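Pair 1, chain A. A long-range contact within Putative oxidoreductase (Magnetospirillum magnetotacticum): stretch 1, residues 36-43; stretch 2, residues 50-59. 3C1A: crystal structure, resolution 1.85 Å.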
# COMPACT_ATOMS: atom_id res chain seq x y z
N ALA A 36 12.74 -16.44 6.66
CA ALA A 36 12.65 -16.79 8.08
C ALA A 36 12.54 -15.51 8.92
O ALA A 36 13.22 -14.53 8.63
CB ALA A 36 13.89 -17.56 8.49
N LEU A 37 11.66 -15.50 9.93
CA LEU A 37 11.61 -14.40 10.90
C LEU A 37 12.62 -14.71 12.00
O LEU A 37 12.39 -15.56 12.83
CB LEU A 37 10.18 -14.21 11.48
CG LEU A 37 9.93 -13.03 12.41
CD1 LEU A 37 10.05 -11.76 11.60
CD2 LEU A 37 8.57 -13.15 13.12
N VAL A 38 13.74 -14.00 11.98
CA VAL A 38 14.83 -14.25 12.91
C VAL A 38 14.86 -13.33 14.16
O VAL A 38 15.45 -13.70 15.18
CB VAL A 38 16.19 -14.25 12.19
CG1 VAL A 38 16.18 -15.18 11.01
CG2 VAL A 38 16.62 -12.82 11.76
N ARG A 39 14.30 -12.12 14.07
CA ARG A 39 14.03 -11.30 15.25
C ARG A 39 12.68 -10.64 15.10
O ARG A 39 12.21 -10.40 13.98
CB ARG A 39 15.10 -10.19 15.50
CG ARG A 39 16.53 -10.66 15.53
CD ARG A 39 17.44 -9.81 16.43
NE ARG A 39 18.81 -10.30 16.34
CZ ARG A 39 19.79 -10.09 17.23
NH1 ARG A 39 19.60 -9.32 18.28
NH2 ARG A 39 21.00 -10.58 16.98
N LEU A 40 12.09 -10.31 16.24
CA LEU A 40 10.80 -9.60 16.32
C LEU A 40 10.85 -8.59 17.44
O LEU A 40 11.11 -8.97 18.59
CB LEU A 40 9.68 -10.60 16.61
CG LEU A 40 8.28 -10.06 16.84
CD1 LEU A 40 7.76 -9.36 15.56
CD2 LEU A 40 7.36 -11.20 17.33
N ALA A 41 10.66 -7.32 17.09
CA ALA A 41 10.43 -6.25 18.04
C ALA A 41 8.96 -5.79 17.96
O ALA A 41 8.58 -5.10 17.04
CB ALA A 41 11.37 -5.11 17.78
N SER A 42 8.13 -6.19 18.92
CA SER A 42 6.70 -5.84 18.85
C SER A 42 6.10 -5.47 20.21
O SER A 42 6.32 -6.17 21.18
CB SER A 42 5.88 -6.98 18.29
OG SER A 42 4.51 -6.60 18.22
N SER A 43 5.33 -4.38 20.24
CA SER A 43 4.61 -3.95 21.45
C SER A 43 3.37 -4.81 21.71
O SER A 43 2.82 -4.83 22.81
CB SER A 43 4.16 -2.48 21.31
OG SER A 43 3.18 -2.31 20.28
N LEU A 50 3.23 -15.31 18.46
CA LEU A 50 3.33 -16.03 17.18
C LEU A 50 4.75 -16.42 16.67
O LEU A 50 4.88 -17.19 15.70
CB LEU A 50 2.60 -15.19 16.11
CG LEU A 50 1.12 -14.93 16.44
CD1 LEU A 50 0.54 -13.78 15.61
CD2 LEU A 50 0.34 -16.22 16.23
N VAL A 51 5.81 -15.93 17.31
CA VAL A 51 7.16 -16.14 16.78
C VAL A 51 7.58 -17.60 16.60
O VAL A 51 7.28 -18.45 17.44
CB VAL A 51 8.24 -15.49 17.67
CG1 VAL A 51 8.23 -14.00 17.47
CG2 VAL A 51 8.04 -15.86 19.15
N PRO A 52 8.31 -17.90 15.51
CA PRO A 52 8.90 -19.24 15.44
C PRO A 52 9.99 -19.43 16.51
O PRO A 52 10.55 -18.45 17.00
CB PRO A 52 9.53 -19.28 14.06
CG PRO A 52 9.71 -17.88 13.67
CD PRO A 52 8.67 -17.09 14.34
N PRO A 53 10.29 -20.68 16.85
CA PRO A 53 11.32 -20.96 17.84
C PRO A 53 12.68 -20.68 17.23
O PRO A 53 13.01 -21.22 16.17
CB PRO A 53 11.15 -22.46 18.12
CG PRO A 53 10.57 -23.01 16.87
CD PRO A 53 9.71 -21.91 16.29
N GLY A 54 13.44 -19.81 17.88
CA GLY A 54 14.69 -19.34 17.31
C GLY A 54 14.63 -17.86 17.00
O GLY A 54 15.67 -17.20 16.96
N CYS A 55 13.42 -17.34 16.77
CA CYS A 55 13.24 -15.91 16.62
C CYS A 55 13.52 -15.20 17.96
O CYS A 55 12.92 -15.53 18.99
CB CYS A 55 11.83 -15.58 16.10
SG CYS A 55 11.48 -13.84 15.92
N VAL A 56 14.41 -14.22 17.92
CA VAL A 56 14.76 -13.42 19.10
C VAL A 56 13.73 -12.32 19.36
O VAL A 56 13.44 -11.49 18.48
CB VAL A 56 16.13 -12.70 18.91
CG1 VAL A 56 16.48 -11.93 20.15
CG2 VAL A 56 17.22 -13.67 18.54
N ILE A 57 13.22 -12.26 20.59
CA ILE A 57 12.30 -11.20 21.00
C ILE A 57 13.04 -9.98 21.54
O ILE A 57 13.85 -10.07 22.48
CB ILE A 57 11.30 -11.71 22.06
CG1 ILE A 57 10.57 -12.95 21.54
CG2 ILE A 57 10.33 -10.57 22.48
CD1 ILE A 57 9.75 -12.72 20.29
N GLU A 58 12.77 -8.85 20.92
CA GLU A 58 13.37 -7.59 21.31
C GLU A 58 12.33 -6.61 21.80
O GLU A 58 11.28 -6.43 21.20
CB GLU A 58 14.16 -6.97 20.15
CG GLU A 58 15.23 -7.88 19.52
CD GLU A 58 16.45 -8.14 20.41
OE1 GLU A 58 16.43 -7.82 21.62
OE2 GLU A 58 17.42 -8.72 19.88
N SER A 59 12.66 -5.91 22.88
CA SER A 59 11.86 -4.81 23.31
C SER A 59 12.30 -3.56 22.57
O SER A 59 11.47 -2.69 22.25
CB SER A 59 11.99 -4.65 24.82
OG SER A 59 13.20 -3.98 25.12

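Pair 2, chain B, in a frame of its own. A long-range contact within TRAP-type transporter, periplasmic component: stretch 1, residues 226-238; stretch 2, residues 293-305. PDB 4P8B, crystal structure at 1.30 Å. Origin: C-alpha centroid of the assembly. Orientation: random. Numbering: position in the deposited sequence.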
# COMPACT_ATOMS: atom_id res chain seq x y z
N LEU B 226 14.96 -5.48 -5.95
CA LEU B 226 15.05 -4.27 -6.77
C LEU B 226 16.48 -3.79 -6.94
O LEU B 226 16.77 -3.05 -7.87
CB LEU B 226 14.15 -3.16 -6.23
CG LEU B 226 12.65 -3.45 -6.38
CD1 LEU B 226 11.87 -2.21 -5.92
CD2 LEU B 226 12.27 -3.80 -7.79
N TYR B 227 17.38 -4.25 -6.08
CA TYR B 227 18.80 -3.97 -6.25
C TYR B 227 19.33 -4.54 -7.56
O TYR B 227 20.36 -4.09 -8.04
CB TYR B 227 19.64 -4.49 -5.08
CG TYR B 227 19.27 -5.89 -4.65
CD1 TYR B 227 19.85 -7.01 -5.24
CD2 TYR B 227 18.31 -6.08 -3.67
CE1 TYR B 227 19.47 -8.29 -4.83
CE2 TYR B 227 17.94 -7.34 -3.27
CZ TYR B 227 18.51 -8.44 -3.84
OH TYR B 227 18.13 -9.69 -3.42
N THR B 228 18.65 -5.52 -8.15
CA THR B 228 19.06 -6.09 -9.43
C THR B 228 18.62 -5.24 -10.62
O THR B 228 19.06 -5.49 -11.75
CB THR B 228 18.59 -7.54 -9.64
OG1 THR B 228 17.17 -7.58 -9.83
CG2 THR B 228 19.00 -8.41 -8.46
N VAL B 229 17.78 -4.24 -10.37
CA VAL B 229 17.38 -3.29 -11.40
C VAL B 229 17.73 -1.86 -10.95
O VAL B 229 16.93 -0.93 -11.02
CB VAL B 229 15.89 -3.43 -11.80
CG1 VAL B 229 15.70 -4.73 -12.62
CG2 VAL B 229 14.98 -3.42 -10.60
N GLY B 230 18.97 -1.74 -10.48
CA GLY B 230 19.61 -0.46 -10.25
C GLY B 230 19.35 0.21 -8.93
O GLY B 230 19.91 1.27 -8.70
N GLN B 231 18.56 -0.38 -8.06
CA GLN B 231 18.14 0.32 -6.86
C GLN B 231 19.15 0.07 -5.75
O GLN B 231 18.95 -0.78 -4.88
CB GLN B 231 16.73 -0.09 -6.47
CG GLN B 231 15.73 0.15 -7.59
CD GLN B 231 15.82 1.53 -8.17
OE1 GLN B 231 15.56 2.51 -7.47
NE2 GLN B 231 16.20 1.64 -9.43
N LYS B 232 20.21 0.87 -5.77
CA LYS B 232 21.38 0.63 -4.91
C LYS B 232 21.54 1.64 -3.79
O LYS B 232 22.43 1.48 -2.96
CB LYS B 232 22.63 0.51 -5.78
CG LYS B 232 22.55 -0.78 -6.63
CD LYS B 232 23.61 -0.88 -7.70
CE LYS B 232 23.37 -2.09 -8.59
NZ LYS B 232 23.18 -3.34 -7.80
N PHE B 233 20.68 2.65 -3.79
CA PHE B 233 20.59 3.64 -2.71
C PHE B 233 19.17 3.60 -2.20
O PHE B 233 18.22 3.59 -3.01
CB PHE B 233 20.87 5.03 -3.25
CG PHE B 233 22.27 5.22 -3.74
CD1 PHE B 233 23.28 5.64 -2.90
CD2 PHE B 233 22.59 4.96 -5.07
CE1 PHE B 233 24.57 5.82 -3.37
CE2 PHE B 233 23.89 5.12 -5.54
CZ PHE B 233 24.88 5.57 -4.68
N VAL B 234 18.99 3.54 -0.89
CA VAL B 234 17.68 3.62 -0.25
C VAL B 234 17.76 4.59 0.92
O VAL B 234 18.72 4.56 1.67
CB VAL B 234 17.26 2.24 0.31
CG1 VAL B 234 16.04 2.37 1.22
CG2 VAL B 234 17.01 1.26 -0.80
N THR B 235 16.73 5.42 1.09
CA THR B 235 16.57 6.22 2.31
C THR B 235 15.29 5.84 3.00
O THR B 235 14.23 5.85 2.40
CB THR B 235 16.59 7.70 1.98
OG1 THR B 235 17.86 8.01 1.46
CG2 THR B 235 16.35 8.56 3.25
N THR B 236 15.42 5.46 4.27
CA THR B 236 14.28 4.96 5.00
C THR B 236 13.47 6.11 5.63
O THR B 236 13.23 6.13 6.85
CB THR B 236 14.73 4.00 6.09
OG1 THR B 236 15.67 4.66 6.94
CG2 THR B 236 15.35 2.73 5.46
N TRP B 237 13.06 7.05 4.81
CA TRP B 237 12.36 8.25 5.27
C TRP B 237 10.94 8.02 5.78
O TRP B 237 10.40 8.90 6.45
CB TRP B 237 12.34 9.28 4.17
CG TRP B 237 11.58 8.94 2.91
CD1 TRP B 237 11.05 7.73 2.53
CD2 TRP B 237 11.28 9.84 1.85
NE1 TRP B 237 10.46 7.84 1.30
CE2 TRP B 237 10.57 9.13 0.86
CE3 TRP B 237 11.56 11.20 1.63
CZ2 TRP B 237 10.11 9.73 -0.29
CZ3 TRP B 237 11.11 11.79 0.49
CH2 TRP B 237 10.40 11.06 -0.47
N GLY B 238 10.34 6.88 5.52
CA GLY B 238 9.02 6.57 6.04
C GLY B 238 7.97 7.59 5.65
O GLY B 238 7.05 7.84 6.46
N ASP B 293 19.85 -6.68 5.78
CA ASP B 293 19.88 -7.76 4.81
C ASP B 293 20.09 -7.23 3.39
O ASP B 293 20.75 -7.88 2.57
CB ASP B 293 18.59 -8.59 4.89
CG ASP B 293 18.48 -9.35 6.19
OD1 ASP B 293 19.53 -9.62 6.81
OD2 ASP B 293 17.33 -9.68 6.58
N MSE B 294 19.54 -6.07 3.09
CA MSE B 294 19.66 -5.45 1.77
C MSE B 294 21.04 -4.84 1.61
O MSE B 294 21.64 -4.94 0.54
CB MSE B 294 18.60 -4.39 1.60
CG MSE B 294 17.20 -4.92 1.64
SE MSE B 294 16.81 -6.27 0.32
CE MSE B 294 17.05 -7.83 1.44
N GLU B 295 21.59 -4.24 2.67
CA GLU B 295 22.97 -3.77 2.61
C GLU B 295 23.91 -4.87 2.10
O GLU B 295 24.83 -4.63 1.30
CB GLU B 295 23.45 -3.28 3.98
CG GLU B 295 22.77 -2.01 4.45
CD GLU B 295 23.05 -1.71 5.92
OE1 GLU B 295 23.63 -2.57 6.63
OE2 GLU B 295 22.67 -0.60 6.35
N ALA B 296 23.69 -6.10 2.56
CA ALA B 296 24.51 -7.24 2.18
C ALA B 296 24.46 -7.52 0.68
O ALA B 296 25.39 -8.13 0.14
CB ALA B 296 24.09 -8.48 2.98
N HIS B 297 23.42 -7.07 -0.00
CA HIS B 297 23.27 -7.21 -1.45
C HIS B 297 23.85 -6.01 -2.21
O HIS B 297 23.65 -5.87 -3.41
CB HIS B 297 21.78 -7.36 -1.81
CG HIS B 297 21.22 -8.71 -1.49
ND1 HIS B 297 21.51 -9.83 -2.24
CD2 HIS B 297 20.39 -9.12 -0.50
CE1 HIS B 297 20.88 -10.87 -1.73
NE2 HIS B 297 20.20 -10.47 -0.67
N GLY B 298 24.55 -5.14 -1.50
CA GLY B 298 25.20 -4.01 -2.13
C GLY B 298 24.34 -2.75 -2.14
O GLY B 298 24.53 -1.85 -2.95
N VAL B 299 23.39 -2.66 -1.22
CA VAL B 299 22.56 -1.46 -1.13
C VAL B 299 23.04 -0.51 -0.04
O VAL B 299 23.23 -0.91 1.11
CB VAL B 299 21.10 -1.85 -0.85
CG1 VAL B 299 20.21 -0.62 -0.77
CG2 VAL B 299 20.60 -2.78 -1.93
N LYS B 300 23.28 0.75 -0.40
CA LYS B 300 23.61 1.77 0.59
C LYS B 300 22.31 2.31 1.18
O LYS B 300 21.57 2.99 0.50
CB LYS B 300 24.39 2.92 -0.02
CG LYS B 300 24.82 3.93 1.00
CD LYS B 300 25.65 5.04 0.39
CE LYS B 300 26.03 6.06 1.44
NZ LYS B 300 27.19 5.55 2.21
N VAL B 301 22.06 1.99 2.44
CA VAL B 301 20.84 2.39 3.13
C VAL B 301 21.16 3.55 4.04
O VAL B 301 22.06 3.48 4.88
CB VAL B 301 20.24 1.23 3.94
CG1 VAL B 301 18.93 1.66 4.64
CG2 VAL B 301 19.98 0.04 3.06
N THR B 302 20.40 4.63 3.86
CA THR B 302 20.58 5.88 4.59
C THR B 302 19.42 6.07 5.56
O THR B 302 18.26 5.96 5.18
CB THR B 302 20.60 7.04 3.59
OG1 THR B 302 21.77 6.91 2.76
CG2 THR B 302 20.59 8.38 4.29
N HIS B 303 19.75 6.36 6.81
CA HIS B 303 18.78 6.71 7.84
C HIS B 303 18.95 8.19 8.17
O HIS B 303 20.05 8.65 8.47
CB HIS B 303 19.02 5.81 9.07
CG HIS B 303 18.98 4.35 8.75
ND1 HIS B 303 17.81 3.64 8.66
CD2 HIS B 303 19.98 3.47 8.46
CE1 HIS B 303 18.07 2.38 8.34
NE2 HIS B 303 19.38 2.25 8.23
N LEU B 304 17.86 8.94 8.07
CA LEU B 304 17.88 10.38 8.29
C LEU B 304 18.00 10.77 9.77
O LEU B 304 17.48 10.08 10.65
CB LEU B 304 16.58 11.03 7.77
CG LEU B 304 16.27 10.77 6.29
CD1 LEU B 304 14.99 11.48 5.90
CD2 LEU B 304 17.41 11.24 5.44
N THR B 305 18.68 11.87 10.03
CA THR B 305 18.62 12.46 11.35
C THR B 305 17.22 13.03 11.59
O THR B 305 16.48 13.29 10.65
CB THR B 305 19.63 13.59 11.49
OG1 THR B 305 19.31 14.65 10.59
CG2 THR B 305 21.06 13.10 11.20
O HOH W 1 23.71 -4.32 -5.27
O HOH W 2 15.50 7.27 8.28

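Both pairs are built on two neighbouring parallel strands. In pair 1 a type II turn, P52(A) to C55(A), leads into the second strand and has G54(A) at its third position; in pair 2 a type I turn, E295(B) to G298(B), ends on the glycine. Fourteen central residues superpose with an RMSD of 0.8 Å. The strands run at 23° in pair 1 and 17° in pair 2.

The backbone ladder is the common core. R39(A), L40(A) and A41(A) match F233(B), V234(B) and T235(B). V56(A), I57(A) and E58(A) match K300(B), V301(B) and T302(B). In pair 1, V56(A) N donates to V38(A) O at 3.0 Å, L40(A) N to V56(A) O at 2.9 Å, and E58(A) N to L40(A) O at 2.9 Å. Pair 2 repeats this: K300(B) N to K232(B) O at 2.8 Å, V234(B) N to K300(B) O at 3.0 Å, and T302(B) N to V234(B) O at 2.8 Å. Pair 2 adds one rung, T236(B) N to T302(B) O at 3.0 Å. At the matching place in pair 1, S42(A) N lies 3.9 Å from E58(A) O, and no bond forms.

G54(A) matches G298(B). Both have positive phi, and in both a CB would be jammed against the preceding carbonyl O. The backbone alone therefore calls for glycine.

The next position is C55(A) in pair 1 and V299(B) in pair 2. Each packs against the matched L40(A) or V234(B): C55(A) SG is 3.8 Å from L40(A) CB, and V299(B) CG1 is 3.7 Å from V234(B) CG2. A sulfur and a branched side chain thus fill similar space. C55(A) SG also meets L37(A) CG at 3.9 Å. The match of L37(A), Q231(B), turns the end of its side chain away. Y227(B), which has no match in pair 1, brings CB to 3.7 Å from V299(B) CG2, a branch the cysteine lacks. The Y227(B) ring also makes an offset stack with H297(B), with planes at 14°.

The face carrying R39(A), V56(A) and E58(A) is built differently in the two pairs. In pair 1 a salt bridge crosses it: R39(A) NH1 to E58(A) OE2 at 2.8 Å, while R39(A) CG lies 4.0 Å from V56(A) CB. In pair 2 the match of R39(A) is F233(B), whose CE1 lies 4.0 Å from K300(B) CD. The aliphatic part of the lysine serves as the apolar partner. The match of E58(A) is the shorter T302(B), whose CB is 3.6 Å from T235(B) OG1. T235(B) CG2 also touches L304(B) CD2 at 3.6 Å.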